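Local structure of oligopeptide ABC transporter, periplasmic oligopeptide-binding protein, putative (Thermotoga maritima MSB8, 5IPW) at residues E372-I377 against K458-Q463; V453-K458 against V468-L473. The protein probably binds oligopeptides in the periplasm and delivers them to an ABC transporter for uptake across the membrane. All blocks are in the same frame, centred on the assembly; numbering follows the deposited sequence.

Contact 1: residues E372-I377 against K458-Q463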
loop_
_atom_site.group_PDB
_atom_site.type_symbol
_atom_site.label_atom_id
_atom_site.label_comp_id
_atom_site.label_asym_id
_atom_site.label_seq_id
_atom_site.Cartn_x
_atom_site.Cartn_y
_atom_site.Cartn_z
ATOM N N GLU A 372 -6.215 -17.752 19.370
ATOM C CA GLU A 372 -5.346 -18.908 19.148
ATOM C C GLU A 372 -6.110 -20.066 18.509
ATOM O O GLU A 372 -5.638 -20.669 17.551
ATOM C CB GLU A 372 -4.733 -19.360 20.476
ATOM C CG GLU A 372 -3.833 -20.587 20.382
ATOM C CD GLU A 372 -3.775 -21.368 21.686
ATOM O OE1 GLU A 372 -4.549 -22.342 21.832
ATOM O OE2 GLU A 372 -2.970 -21.002 22.569
ATOM N N GLU A 373 -7.291 -20.359 19.042
ATOM C CA GLU A 373 -8.119 -21.451 18.537
ATOM C C GLU A 373 -8.565 -21.182 17.099
ATOM O O GLU A 373 -8.329 -22.007 16.214
ATOM C CB GLU A 373 -9.313 -21.671 19.480
ATOM C CG GLU A 373 -10.437 -22.586 19.006
ATOM C CD GLU A 373 -10.064 -24.058 18.944
ATOM O OE1 GLU A 373 -8.877 -24.383 18.722
ATOM O OE2 GLU A 373 -10.979 -24.895 19.100
ATOM N N ILE A 374 -9.174 -20.019 16.874
ATOM C CA ILE A 374 -9.621 -19.601 15.532
ATOM C C ILE A 374 -8.494 -19.763 14.516
ATOM O O ILE A 374 -8.703 -20.287 13.409
ATOM C CB ILE A 374 -10.113 -18.130 15.520
ATOM C CG1 ILE A 374 -11.397 -17.979 16.347
ATOM C CG2 ILE A 374 -10.378 -17.646 14.094
ATOM C CD1 ILE A 374 -11.616 -16.584 16.893
ATOM N N ASN A 375 -7.313 -19.289 14.911
ATOM C CA ASN A 375 -6.077 -19.496 14.166
ATOM C C ASN A 375 -5.973 -20.953 13.707
ATOM O O ASN A 375 -5.989 -21.232 12.510
ATOM C CB ASN A 375 -4.868 -19.116 15.046
ATOM C CG ASN A 375 -3.735 -18.460 14.268
ATOM O OD1 ASN A 375 -3.938 -17.885 13.198
ATOM N ND2 ASN A 375 -2.533 -18.522 14.828
ATOM N N GLU A 376 -5.939 -21.873 14.671
ATOM C CA GLU A 376 -5.668 -23.290 14.396
ATOM C C GLU A 376 -6.610 -23.921 13.364
ATOM O O GLU A 376 -6.154 -24.591 12.438
ATOM C CB GLU A 376 -5.716 -24.132 15.685
ATOM C CG GLU A 376 -4.840 -23.677 16.854
ATOM C CD GLU A 376 -3.391 -23.405 16.484
ATOM O OE1 GLU A 376 -2.838 -24.138 15.633
ATOM O OE2 GLU A 376 -2.799 -22.463 17.061
ATOM N N ILE A 377 -7.917 -23.710 13.513
ATOM C CA ILE A 377 -8.893 -24.479 12.722
ATOM C C ILE A 377 -9.159 -23.858 11.360
ATOM O O ILE A 377 -9.085 -24.541 10.342
ATOM C CB ILE A 377 -10.262 -24.652 13.421
ATOM C CG1 ILE A 377 -10.108 -24.843 14.927
ATOM C CG2 ILE A 377 -11.027 -25.826 12.821
ATOM C CD1 ILE A 377 -10.551 -23.630 15.697
ATOM N N LYS A 458 -19.744 -17.339 18.467
ATOM C CA LYS A 458 -21.037 -17.679 19.059
ATOM C C LYS A 458 -20.824 -18.480 20.343
ATOM O O LYS A 458 -21.328 -18.109 21.402
ATOM C CB LYS A 458 -21.876 -18.489 18.061
ATOM C CG LYS A 458 -23.348 -18.631 18.411
ATOM C CD LYS A 458 -24.123 -19.246 17.253
ATOM C CE LYS A 458 -25.436 -19.868 17.709
ATOM N NZ LYS A 458 -26.260 -18.938 18.530
ATOM N N GLU A 459 -20.050 -19.559 20.239
ATOM C CA GLU A 459 -19.705 -20.383 21.400
ATOM C C GLU A 459 -18.946 -19.610 22.468
ATOM O O GLU A 459 -19.288 -19.683 23.639
ATOM C CB GLU A 459 -18.874 -21.602 20.984
ATOM C CG GLU A 459 -19.693 -22.762 20.448
ATOM C CD GLU A 459 -20.585 -23.391 21.505
ATOM O OE1 GLU A 459 -20.088 -23.716 22.608
ATOM O OE2 GLU A 459 -21.791 -23.565 21.225
ATOM N N TYR A 460 -17.918 -18.870 22.076
ATOM C CA TYR A 460 -17.047 -18.225 23.066
ATOM C C TYR A 460 -17.812 -17.185 23.872
ATOM O O TYR A 460 -17.547 -16.995 25.060
ATOM C CB TYR A 460 -15.807 -17.584 22.419
ATOM C CG TYR A 460 -15.022 -18.478 21.474
ATOM C CD1 TYR A 460 -15.119 -19.874 21.539
ATOM C CD2 TYR A 460 -14.168 -17.929 20.524
ATOM C CE1 TYR A 460 -14.407 -20.686 20.675
ATOM C CE2 TYR A 460 -13.445 -18.737 19.661
ATOM C CZ TYR A 460 -13.572 -20.113 19.742
ATOM O OH TYR A 460 -12.869 -20.925 18.892
ATOM N N TRP A 461 -18.764 -16.526 23.216
ATOM C CA TRP A 461 -19.573 -15.488 23.853
ATOM C C TRP A 461 -20.751 -16.052 24.667
ATOM O O TRP A 461 -21.221 -15.409 25.608
ATOM C CB TRP A 461 -20.053 -14.468 22.809
ATOM C CG TRP A 461 -18.981 -13.484 22.371
ATOM C CD1 TRP A 461 -17.722 -13.345 22.891
ATOM C CD2 TRP A 461 -19.103 -12.474 21.362
ATOM N NE1 TRP A 461 -17.053 -12.331 22.257
ATOM C CE2 TRP A 461 -17.876 -11.779 21.312
ATOM C CE3 TRP A 461 -20.128 -12.093 20.489
ATOM C CZ2 TRP A 461 -17.648 -10.726 20.429
ATOM C CZ3 TRP A 461 -19.898 -11.045 19.608
ATOM C CH2 TRP A 461 -18.668 -10.376 19.585
ATOM N N LYS A 462 -21.212 -17.250 24.314
ATOM C CA LYS A 462 -22.170 -17.988 25.143
ATOM C C LYS A 462 -21.608 -18.251 26.543
ATOM O O LYS A 462 -22.330 -18.168 27.535
ATOM C CB LYS A 462 -22.532 -19.315 24.473
ATOM C CG LYS A 462 -23.645 -20.102 25.156
ATOM C CD LYS A 462 -23.830 -21.480 24.533
ATOM C CE LYS A 462 -23.936 -21.421 23.015
ATOM N NZ LYS A 462 -24.409 -22.707 22.436
ATOM N N GLN A 463 -20.314 -18.550 26.616
ATOM C CA GLN A 463 -19.633 -18.767 27.896
ATOM C C GLN A 463 -19.613 -17.531 28.801
ATOM O O GLN A 463 -19.342 -17.651 29.994
ATOM C CB GLN A 463 -18.199 -19.275 27.669
ATOM C CG GLN A 463 -18.029 -20.785 27.787
ATOM C CD GLN A 463 -19.027 -21.577 26.959
ATOM O OE1 GLN A 463 -18.971 -21.576 25.730
ATOM N NE2 GLN A 463 -19.938 -22.272 27.631
#
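Tyr460 reaches across to Glu373 and Ile374, joining helix 448-462, the helix of a beta-alpha-beta unit in this periplasmic binding protein fold, to helix 371-379. The two backbones stay well apart, with 10.5 Å between Glu373 CA and Tyr460 CA, and the phenol ring spans much of the distance between them. Tyr460 CG lies anti to its carbonyl carbon (chi1 -50°), which sends the ring outward from the helix toward its neighbour. Along one rim, Ile374 CG1 sits in the plane of the ring and Ile374 CD1 near that plane, 4.0 Å from Tyr460 CE2, making an apolar contact with the edge. At the far end of the ring the phenol oxygen meets the aliphatic part of Glu373, with Glu373 CB 3.7 Å from Tyr460 OH. These two side chains meet nearly perpendicular; the Glu373 chain bends beyond CB, and its carboxylate plane is turned 39° from the ring. Trp461, the next residue, is buried on a different side of the helix, where its NE1 is hydrogen-bonded to Leu365 O and its indole touches Phe441 and Ile443 of strand 440-445. One helical turn beyond Glu459, Lys462 folds back along the helix in a salt bridge: Lys462 NZ approaches Glu459 OE2 at 3.0 Å, from 36° out of the carboxylate plane.

Contact 2: residues V453-K458 against V468-L473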
loop_
_atom_site.group_PDB
_atom_site.type_symbol
_atom_site.label_atom_id
_atom_site.label_comp_id
_atom_site.label_asym_id
_atom_site.label_seq_id
_atom_site.Cartn_x
_atom_site.Cartn_y
_atom_site.Cartn_z
ATOM N N VAL A 453 -15.963 -17.695 10.972
ATOM C CA VAL A 453 -15.193 -17.036 12.027
ATOM C C VAL A 453 -16.071 -16.782 13.244
ATOM O O VAL A 453 -15.755 -17.215 14.356
ATOM C CB VAL A 453 -14.610 -15.684 11.558
ATOM C CG1 VAL A 453 -13.805 -15.023 12.672
ATOM C CG2 VAL A 453 -13.746 -15.865 10.317
ATOM N N TRP A 454 -17.180 -16.085 13.016
ATOM C CA TRP A 454 -18.015 -15.599 14.109
ATOM C C TRP A 454 -19.014 -16.640 14.604
ATOM O O TRP A 454 -19.474 -16.555 15.745
ATOM C CB TRP A 454 -18.679 -14.286 13.700
ATOM C CG TRP A 454 -17.642 -13.233 13.515
ATOM C CD1 TRP A 454 -16.988 -12.917 12.357
ATOM C CD2 TRP A 454 -17.081 -12.397 14.532
ATOM N NE1 TRP A 454 -16.076 -11.921 12.589
ATOM C CE2 TRP A 454 -16.112 -11.582 13.916
ATOM C CE3 TRP A 454 -17.313 -12.248 15.905
ATOM C CZ2 TRP A 454 -15.377 -10.632 14.623
ATOM C CZ3 TRP A 454 -16.582 -11.300 16.608
ATOM C CH2 TRP A 454 -15.624 -10.509 15.968
ATOM N N THR A 455 -19.312 -17.632 13.766
ATOM C CA THR A 455 -20.009 -18.839 14.215
ATOM C C THR A 455 -19.271 -19.499 15.384
ATOM O O THR A 455 -19.895 -20.024 16.301
ATOM C CB THR A 455 -20.157 -19.862 13.076
ATOM O OG1 THR A 455 -20.927 -19.289 12.014
ATOM C CG2 THR A 455 -20.853 -21.137 13.561
ATOM N N MET A 456 -17.944 -19.470 15.350
ATOM C CA MET A 456 -17.148 -19.997 16.450
ATOM C C MET A 456 -17.203 -19.072 17.652
ATOM O O MET A 456 -17.176 -19.537 18.784
ATOM C CB MET A 456 -15.699 -20.200 16.023
ATOM C CG MET A 456 -15.521 -21.261 14.947
ATOM S SD MET A 456 -13.855 -21.310 14.255
ATOM C CE MET A 456 -12.877 -21.162 15.747
ATOM N N VAL A 457 -17.275 -17.768 17.400
ATOM C CA VAL A 457 -17.375 -16.760 18.473
ATOM C C VAL A 457 -18.739 -16.825 19.178
ATOM O O VAL A 457 -18.869 -16.408 20.333
ATOM C CB VAL A 457 -17.118 -15.326 17.940
ATOM C CG1 VAL A 457 -17.261 -14.283 19.045
ATOM C CG2 VAL A 457 -15.730 -15.230 17.317
ATOM N N LYS A 458 -19.744 -17.339 18.467
ATOM C CA LYS A 458 -21.037 -17.679 19.059
ATOM C C LYS A 458 -20.824 -18.480 20.343
ATOM O O LYS A 458 -21.328 -18.109 21.402
ATOM C CB LYS A 458 -21.876 -18.489 18.061
ATOM C CG LYS A 458 -23.348 -18.631 18.411
ATOM C CD LYS A 458 -24.123 -19.246 17.253
ATOM C CE LYS A 458 -25.436 -19.868 17.709
ATOM N NZ LYS A 458 -26.260 -18.938 18.530
ATOM N N VAL A 468 -25.645 -14.473 20.628
ATOM C CA VAL A 468 -25.581 -13.939 19.277
ATOM C C VAL A 468 -26.041 -14.952 18.247
ATOM O O VAL A 468 -25.952 -16.162 18.464
ATOM C CB VAL A 468 -24.167 -13.438 18.911
ATOM C CG1 VAL A 468 -23.753 -12.295 19.830
ATOM C CG2 VAL A 468 -23.149 -14.572 18.954
ATOM N N GLU A 469 -26.564 -14.426 17.143
ATOM C CA GLU A 469 -26.823 -15.198 15.933
ATOM C C GLU A 469 -26.074 -14.532 14.789
ATOM O O GLU A 469 -25.628 -13.387 14.904
ATOM C CB GLU A 469 -28.315 -15.241 15.602
ATOM C CG GLU A 469 -29.191 -15.846 16.690
ATOM C CD GLU A 469 -28.874 -17.301 16.994
ATOM O OE1 GLU A 469 -28.286 -17.999 16.136
ATOM O OE2 GLU A 469 -29.227 -17.748 18.106
ATOM N N ILE A 470 -25.950 -15.257 13.685
ATOM C CA ILE A 470 -25.141 -14.825 12.561
ATOM C C ILE A 470 -26.011 -14.748 11.319
ATOM O O ILE A 470 -26.553 -15.763 10.880
ATOM C CB ILE A 470 -23.990 -15.825 12.305
ATOM C CG1 ILE A 470 -23.121 -16.006 13.560
ATOM C CG2 ILE A 470 -23.146 -15.393 11.114
ATOM C CD1 ILE A 470 -22.509 -14.735 14.113
ATOM N N GLU A 471 -26.154 -13.550 10.755
ATOM C CA GLU A 471 -26.831 -13.410 9.469
ATOM C C GLU A 471 -25.804 -13.087 8.392
ATOM O O GLU A 471 -24.968 -12.196 8.548
ATOM C CB GLU A 471 -27.980 -12.380 9.514
ATOM C CG GLU A 471 -27.594 -10.916 9.720
ATOM C CD GLU A 471 -28.795 -9.965 9.682
ATOM O OE1 GLU A 471 -28.579 -8.737 9.706
ATOM O OE2 GLU A 471 -29.954 -10.432 9.621
ATOM N N ASN A 472 -25.860 -13.855 7.312
ATOM C CA ASN A 472 -24.989 -13.667 6.173
ATOM C C ASN A 472 -25.788 -13.011 5.061
ATOM O O ASN A 472 -26.669 -13.634 4.473
ATOM C CB ASN A 472 -24.446 -15.017 5.707
ATOM C CG ASN A 472 -23.494 -14.892 4.531
ATOM O OD1 ASN A 472 -22.628 -14.019 4.512
ATOM N ND2 ASN A 472 -23.652 -15.760 3.542
ATOM N N LEU A 473 -25.488 -11.750 4.779
ATOM C CA LEU A 473 -26.230 -11.004 3.776
ATOM C C LEU A 473 -25.443 -10.895 2.490
ATOM O O LEU A 473 -24.213 -10.876 2.492
ATOM C CB LEU A 473 -26.563 -9.596 4.279
ATOM C CG LEU A 473 -27.150 -9.487 5.690
ATOM C CD1 LEU A 473 -27.445 -8.030 6.021
ATOM C CD2 LEU A 473 -28.400 -10.343 5.832
HETATM O O HOH W 1 -23.740 -16.462 22.048
#
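Lys458 NZ donates a hydrogen bond of 2.8 Å to Val468 O, meeting that oxygen almost head-on, with a C=O...N angle of 166°. The same ammonium forms a salt bridge with Glu469, whose two oxygens it meets in weak bonds: Lys458 NZ lies 3.2 Å from Glu469 OE2 and slightly farther from OE1. Glu469 leaves the strand with its CB directed away from the helix, and a bend at chi2 brings its carboxylate back to the lysine. Glu469 OE2 also accepts a hydrogen bond from Trp467 NE1, a second hold on the acid. A lysine chain that is extended until its last torsion, chi4 at 51°, turns NZ toward these acceptors. With an alanine in place of Lys458, Val468 O would probably lose this donor and the Glu469 carboxylate its charged mate. Beside the charged group, a water donates to Lys458 O and accepts from Val468 N, with 3.1 Å between the water oxygen and that nitrogen, linking the two backbones. The helix and strand run antiparallel, 165° between their directions and 8.3 Å between axes, as belongs to the returning half of the beta-alpha-beta crossover from strand 440-445 through helix 448-462 to strand 467-472. Val468 and the aliphatic part of Lys458 lie side by side, pointing opposite ways, with Val468 CG2 3.8 Å from Lys458 CA. Farther along the strand, Ile470 points its CB at the helix, and its CD1 packs on Trp454 CB at 3.9 Å. The Trp454 indole leads away from the strand, its NE1 hydrogen-bonded to Ser339 OG, while Ile470 CG1 lies 4.1 Å from Thr455 N.

Overall arrangement
From the N terminus, helix 371-379 comes first, and contact 1 closes a long loop of 80 residues when residues 458-463 return to it. That loop contains strand 440-445 and most of helix 448-462, including residues 453-457 of contact 2. Contact 2 then closes a short connection of nine residues, ending on strand 467-472, an outermost strand of its mixed sheet. The two loops cross, since their segments alternate along the chain, and both contacts use Lys458. Helix 448-462 therefore lies between helix 371-379 and the sheet: Met456 CE packs on Ile374 CG1 on the helix side, and Trp461 on Val468 on the sheet side, with Trp454 beside Trp461 on the same helix.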